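Local coordinates for protein defensin (Pachyrhizus erosus, PDB 3PSM) that probably defends the plant against microbes, including fungi, as a small disulfide-rich antimicrobial protein that forms a dimer, at residues 17-31 against 34-46. Sequence-based numbering, arbitrary orientation.
Sequences DGSCDDHCKNKEHLI and RCRDDFRCWCTRN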
loop_
_atom_site.group_PDB
_atom_site.type_symbol
_atom_site.label_atom_id
_atom_site.label_comp_id
_atom_site.label_asym_id
_atom_site.label_seq_id
_atom_site.Cartn_x
_atom_site.Cartn_y
_atom_site.Cartn_z
ATOM N N ASP A 17 3.795 -0.460 -7.400
ATOM C CA ASP A 17 3.822 0.512 -6.311
ATOM C C ASP A 17 3.221 -0.063 -5.058
ATOM O O ASP A 17 3.697 0.261 -3.947
ATOM C CB ASP A 17 3.091 1.785 -6.715
ATOM C CG ASP A 17 3.952 2.640 -7.650
ATOM O OD1 ASP A 17 5.072 2.350 -7.959
ATOM O OD2 ASP A 17 3.444 3.756 -7.997
ATOM N N GLY A 18 2.202 -0.925 -5.147
ATOM C CA GLY A 18 1.654 -1.496 -3.932
ATOM C C GLY A 18 2.646 -2.277 -3.144
ATOM O O GLY A 18 2.710 -2.209 -1.914
ATOM N N SER A 19 3.524 -3.070 -3.810
ATOM C CA SER A 19 4.522 -3.833 -3.081
ATOM C C SER A 19 5.474 -2.884 -2.306
ATOM O O SER A 19 5.861 -3.178 -1.162
ATOM C CB SER A 19 5.336 -4.727 -3.985
ATOM O OG SER A 19 6.171 -4.029 -4.899
ATOM N N CYS A 20 5.843 -1.777 -2.924
ATOM C CA CYS A 20 6.750 -0.840 -2.281
ATOM C C CYS A 20 6.090 -0.050 -1.196
ATOM O O CYS A 20 6.660 0.163 -0.112
ATOM C CB CYS A 20 7.344 0.081 -3.353
ATOM S SG CYS A 20 8.492 1.312 -2.736
ATOM N N ASP A 21 4.861 0.403 -1.438
ATOM C CA ASP A 21 4.111 1.129 -0.403
ATOM C C ASP A 21 3.902 0.265 0.822
ATOM O O ASP A 21 4.039 0.723 1.959
ATOM C CB ASP A 21 2.795 1.608 -0.998
ATOM C CG ASP A 21 2.125 2.734 -0.255
ATOM O OD1 ASP A 21 2.830 3.601 0.289
ATOM O OD2 ASP A 21 0.869 2.742 -0.235
ATOM N N ASP A 22 3.589 -1.018 0.615
ATOM C CA ASP A 22 3.463 -1.976 1.701
ATOM C C ASP A 22 4.756 -2.043 2.500
ATOM O O ASP A 22 4.793 -1.879 3.716
ATOM C CB ASP A 22 3.080 -3.340 1.107
ATOM C CG ASP A 22 3.104 -4.522 2.031
ATOM O OD1 ASP A 22 3.029 -4.326 3.259
ATOM O OD2 ASP A 22 3.254 -5.666 1.527
ATOM N N HIS A 23 5.882 -2.289 1.787
ATOM C CA HIS A 23 7.166 -2.344 2.459
ATOM C C HIS A 23 7.427 -1.084 3.275
ATOM O O HIS A 23 7.819 -1.121 4.455
ATOM C CB HIS A 23 8.284 -2.569 1.411
ATOM C CG HIS A 23 9.652 -2.477 2.060
ATOM N ND1 HIS A 23 10.275 -3.609 2.568
ATOM C CD2 HIS A 23 10.431 -1.385 2.278
ATOM C CE1 HIS A 23 11.402 -3.174 3.108
ATOM N NE2 HIS A 23 11.511 -1.869 2.968
ATOM N N CYS A 24 7.313 0.071 2.626
ATOM C CA CYS A 24 7.678 1.331 3.281
ATOM C C CYS A 24 6.791 1.615 4.485
ATOM O O CYS A 24 7.279 2.034 5.517
ATOM C CB CYS A 24 7.625 2.477 2.283
ATOM S SG CYS A 24 8.898 2.325 0.981
ATOM N N LYS A 25 5.468 1.385 4.351
ATOM C CA LYS A 25 4.539 1.644 5.453
ATOM C C LYS A 25 4.691 0.624 6.567
ATOM O O LYS A 25 4.618 0.978 7.756
ATOM C CB LYS A 25 3.102 1.657 4.942
ATOM C CG LYS A 25 2.733 2.866 4.144
ATOM C CD LYS A 25 1.372 2.777 3.489
ATOM C CE LYS A 25 0.915 4.136 2.948
ATOM N NZ LYS A 25 -0.191 4.055 2.010
ATOM N N ASN A 26 4.800 -0.643 6.216
ATOM C CA ASN A 26 4.628 -1.743 7.178
ATOM C C ASN A 26 5.887 -2.373 7.651
ATOM O O ASN A 26 5.868 -2.990 8.738
ATOM C CB ASN A 26 3.691 -2.802 6.567
ATOM C CG ASN A 26 2.346 -2.201 6.275
ATOM O OD1 ASN A 26 1.776 -1.498 7.151
ATOM N ND2 ASN A 26 1.813 -2.450 5.105
ATOM N N LYS A 27 6.986 -2.284 6.904
ATOM C CA LYS A 27 8.279 -2.748 7.346
ATOM C C LYS A 27 9.136 -1.616 7.895
ATOM O O LYS A 27 9.834 -1.762 8.888
ATOM C CB LYS A 27 9.028 -3.516 6.278
ATOM C CG LYS A 27 8.275 -4.743 5.855
ATOM C CD LYS A 27 8.592 -5.865 6.823
ATOM C CE LYS A 27 7.977 -7.172 6.349
ATOM N NZ LYS A 27 6.480 -7.087 6.432
ATOM N N GLU A 28 9.108 -0.460 7.248
ATOM C CA GLU A 28 9.935 0.667 7.678
ATOM C C GLU A 28 9.152 1.735 8.435
ATOM O O GLU A 28 9.747 2.653 9.027
ATOM C CB GLU A 28 10.704 1.259 6.484
ATOM C CG GLU A 28 11.658 0.285 5.841
ATOM C CD GLU A 28 12.694 0.912 4.918
ATOM O OE1 GLU A 28 13.215 2.008 5.209
ATOM O OE2 GLU A 28 13.034 0.248 3.904
ATOM N N HIS A 29 7.828 1.615 8.525
ATOM C CA HIS A 29 7.001 2.551 9.284
ATOM C C HIS A 29 7.216 3.991 8.803
ATOM O O HIS A 29 7.153 4.973 9.590
ATOM C CB HIS A 29 7.150 2.371 10.811
ATOM C CG HIS A 29 6.624 1.028 11.199
ATOM N ND1 HIS A 29 5.274 0.681 11.204
ATOM C CD2 HIS A 29 7.312 -0.085 11.553
ATOM C CE1 HIS A 29 5.152 -0.583 11.566
ATOM N NE2 HIS A 29 6.373 -1.060 11.785
ATOM N N LEU A 30 7.345 4.127 7.520
ATOM C CA LEU A 30 7.521 5.434 6.876
ATOM C C LEU A 30 6.199 5.876 6.282
ATOM O O LEU A 30 5.141 5.246 6.476
ATOM C CB LEU A 30 8.692 5.399 5.894
ATOM C CG LEU A 30 10.014 4.912 6.498
ATOM C CD1 LEU A 30 11.127 4.877 5.455
ATOM C CD2 LEU A 30 10.388 5.757 7.715
ATOM N N ILE A 31 6.207 6.958 5.536
ATOM C CA ILE A 31 4.955 7.543 5.062
ATOM C C ILE A 31 4.332 6.752 3.922
ATOM O O ILE A 31 3.144 6.442 3.946
ATOM C CB ILE A 31 5.140 9.006 4.638
ATOM C CG1 ILE A 31 5.604 9.875 5.803
ATOM C CG2 ILE A 31 3.867 9.556 4.016
ATOM C CD1 ILE A 31 6.082 11.232 5.326
ATOM N N ARG A 34 6.898 4.064 -3.401
ATOM C CA ARG A 34 6.583 3.892 -4.805
ATOM C C ARG A 34 7.803 3.337 -5.527
ATOM O O ARG A 34 8.949 3.605 -5.124
ATOM C CB ARG A 34 6.145 5.180 -5.478
ATOM C CG ARG A 34 7.256 6.233 -5.467
ATOM C CD ARG A 34 6.914 7.420 -6.304
ATOM N NE ARG A 34 7.951 8.437 -6.189
ATOM C CZ ARG A 34 8.112 9.434 -7.051
ATOM N NH1 ARG A 34 7.329 9.543 -8.112
ATOM N NH2 ARG A 34 9.097 10.278 -6.764
ATOM N N CYS A 35 7.568 2.638 -6.615
ATOM C CA CYS A 35 8.700 2.370 -7.536
ATOM C C CYS A 35 9.007 3.625 -8.326
ATOM O O CYS A 35 8.138 4.414 -8.655
ATOM C CB CYS A 35 8.338 1.286 -8.532
ATOM S SG CYS A 35 7.683 -0.254 -7.806
ATOM N N ARG A 36 10.255 3.818 -8.655
ATOM C CA ARG A 36 10.644 4.876 -9.582
ATOM C C ARG A 36 11.104 4.254 -10.894
ATOM O O ARG A 36 11.032 3.036 -11.090
ATOM C CB ARG A 36 11.627 5.889 -8.942
ATOM C CG ARG A 36 10.898 6.683 -7.855
ATOM C CD ARG A 36 11.707 7.706 -7.146
ATOM N NE ARG A 36 12.119 8.775 -8.016
ATOM C CZ ARG A 36 13.281 9.274 -8.203
ATOM N NH1 ARG A 36 14.377 8.847 -7.530
ATOM N NH2 ARG A 36 13.450 10.272 -9.082
ATOM N N ASP A 37 11.566 5.048 -11.826
ATOM C CA ASP A 37 11.886 4.609 -13.176
ATOM C C ASP A 37 13.143 3.774 -13.242
ATOM O O ASP A 37 13.439 3.185 -14.298
ATOM C CB ASP A 37 11.992 5.810 -14.109
ATOM C CG ASP A 37 13.090 6.796 -13.814
ATOM O OD1 ASP A 37 13.367 7.642 -14.669
ATOM O OD2 ASP A 37 13.651 6.796 -12.714
ATOM N N ASP A 38 13.822 3.625 -12.149
ATOM C CA ASP A 38 14.926 2.705 -11.869
ATOM C C ASP A 38 14.511 1.296 -11.435
ATOM O O ASP A 38 15.362 0.434 -11.167
ATOM C CB ASP A 38 15.895 3.254 -10.820
ATOM C CG ASP A 38 15.239 3.497 -9.472
ATOM O OD1 ASP A 38 15.957 3.879 -8.562
ATOM O OD2 ASP A 38 13.997 3.301 -9.337
ATOM N N PHE A 39 13.218 1.031 -11.376
ATOM C CA PHE A 39 12.743 -0.269 -10.891
ATOM C C PHE A 39 13.260 -0.580 -9.511
ATOM O O PHE A 39 13.480 -1.755 -9.160
ATOM C CB PHE A 39 13.039 -1.401 -11.859
ATOM C CG PHE A 39 12.275 -1.283 -13.164
ATOM C CD1 PHE A 39 12.793 -0.505 -14.198
ATOM C CD2 PHE A 39 11.085 -1.954 -13.309
ATOM C CE1 PHE A 39 12.067 -0.464 -15.398
ATOM C CE2 PHE A 39 10.392 -1.911 -14.513
ATOM C CZ PHE A 39 10.891 -1.160 -15.540
ATOM N N ARG A 40 13.339 0.422 -8.653
ATOM C CA ARG A 40 13.627 0.240 -7.233
ATOM C C ARG A 40 12.529 0.923 -6.412
ATOM O O ARG A 40 11.792 1.785 -6.887
ATOM C CB ARG A 40 14.979 0.845 -6.865
ATOM C CG ARG A 40 16.119 0.068 -7.540
ATOM C CD ARG A 40 17.481 0.525 -7.048
ATOM N NE ARG A 40 17.680 1.888 -7.501
ATOM C CZ ARG A 40 18.823 2.545 -7.470
ATOM N NH1 ARG A 40 19.885 1.944 -6.979
ATOM N NH2 ARG A 40 18.843 3.814 -7.920
ATOM N N CYS A 41 12.424 0.459 -5.166
ATOM C CA CYS A 41 11.447 0.946 -4.211
ATOM C C CYS A 41 12.025 2.089 -3.401
ATOM O O CYS A 41 13.094 1.958 -2.790
ATOM C CB CYS A 41 11.069 -0.211 -3.274
ATOM S SG CYS A 41 9.998 0.234 -1.881
ATOM N N TRP A 42 11.338 3.223 -3.424
ATOM C CA TRP A 42 11.710 4.435 -2.725
ATOM C C TRP A 42 10.630 4.763 -1.698
ATOM O O TRP A 42 9.452 4.804 -1.997
ATOM C CB TRP A 42 11.813 5.613 -3.714
ATOM C CG TRP A 42 12.975 5.478 -4.680
ATOM C CD1 TRP A 42 13.066 4.620 -5.745
ATOM C CD2 TRP A 42 14.177 6.253 -4.665
ATOM N NE1 TRP A 42 14.289 4.835 -6.355
ATOM C CE2 TRP A 42 14.984 5.805 -5.733
ATOM C CE3 TRP A 42 14.678 7.267 -3.835
ATOM C CZ2 TRP A 42 16.234 6.327 -5.985
ATOM C CZ3 TRP A 42 15.938 7.794 -4.133
ATOM C CH2 TRP A 42 16.673 7.323 -5.203
ATOM N N CYS A 43 11.087 5.002 -0.456
ATOM C CA CYS A 43 10.223 5.368 0.607
ATOM C C CYS A 43 10.312 6.877 0.868
ATOM O O CYS A 43 11.395 7.484 0.810
ATOM C CB CYS A 43 10.578 4.673 1.935
ATOM S SG CYS A 43 10.623 2.874 1.911
ATOM N N THR A 44 9.200 7.458 1.226
ATOM C CA THR A 44 9.103 8.840 1.717
ATOM C C THR A 44 8.949 8.836 3.223
ATOM O O THR A 44 8.167 8.071 3.766
ATOM C CB THR A 44 7.919 9.558 1.055
ATOM O OG1 THR A 44 8.159 9.591 -0.363
ATOM C CG2 THR A 44 7.778 10.990 1.511
ATOM N N ARG A 45 9.701 9.710 3.881
ATOM C CA ARG A 45 9.690 9.850 5.323
ATOM C C ARG A 45 9.695 11.321 5.724
ATOM O O ARG A 45 10.123 12.189 4.982
ATOM C CB ARG A 45 10.933 9.201 5.915
ATOM C CG ARG A 45 12.232 9.942 5.562
ATOM C CD ARG A 45 13.408 9.306 6.340
ATOM N NE ARG A 45 14.538 10.104 5.811
ATOM C CZ ARG A 45 15.179 10.058 4.658
ATOM N NH1 ARG A 45 14.703 9.098 3.913
ATOM N NH2 ARG A 45 16.164 10.936 4.462
ATOM N N ASN A 46 9.184 11.610 6.931
ATOM C CA ASN A 46 9.395 12.920 7.555
ATOM C C ASN A 46 10.874 13.148 7.800
ATOM O O ASN A 46 11.543 12.203 8.256
ATOM C CB ASN A 46 8.593 12.928 8.856
ATOM C CG ASN A 46 7.099 12.852 8.613
ATOM O OD1 ASN A 46 6.438 11.842 8.971
ATOM N ND2 ASN A 46 6.544 13.836 7.975
HETATM O O HOH W 1 5.626 5.014 -9.391
#
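Cys-20 and Cys-24, one helical turn apart, are bonded to Cys-41 and Cys-43, two residues apart on strand 41-46, so two neighbouring disulfides clamp helix 17-27 to the sheet. The bridges have opposite hands, with CB-SG-SG-CB torsions of 83° for Cys-20 to Cys-41 and -79° for Cys-24 to Cys-43, and they pack together, Cys-24 SG lying 3.7 Å from Cys-41 SG. The His-23 ring turns its edge to Cys-43 SG; its NE2 gives an in-plane hydrogen bond to Glu-28 OE2 (2.8 Å), which also accepts from the backbone N of Asp-8. Beyond the helix, Leu-30 forks over the strand: CD1 rests on Cys-43 CB at 3.6 Å, while CD2 reaches Arg-45 CB. Ile-31 N donates to Thr-44 O (2.9 Å), and its side chain crosses that of Asn-46 at about a right angle, CD1 lying against the Asn-46 amide group. At the other end, Asp-17 OD1 takes the N-H of Cys-35 (2.8 Å) from above the carboxylate plane, 48° out of it, and a water sits within hydrogen-bonding distance of both Asp-17 OD2 and Cys-35 O. Cys-35 is itself tied to Cys-14. Paired bridges from a CXXXC helix to a CXC strand define the cysteine-stabilised alpha-beta motif, the core of the gamma-thionin (plant defensin) fold.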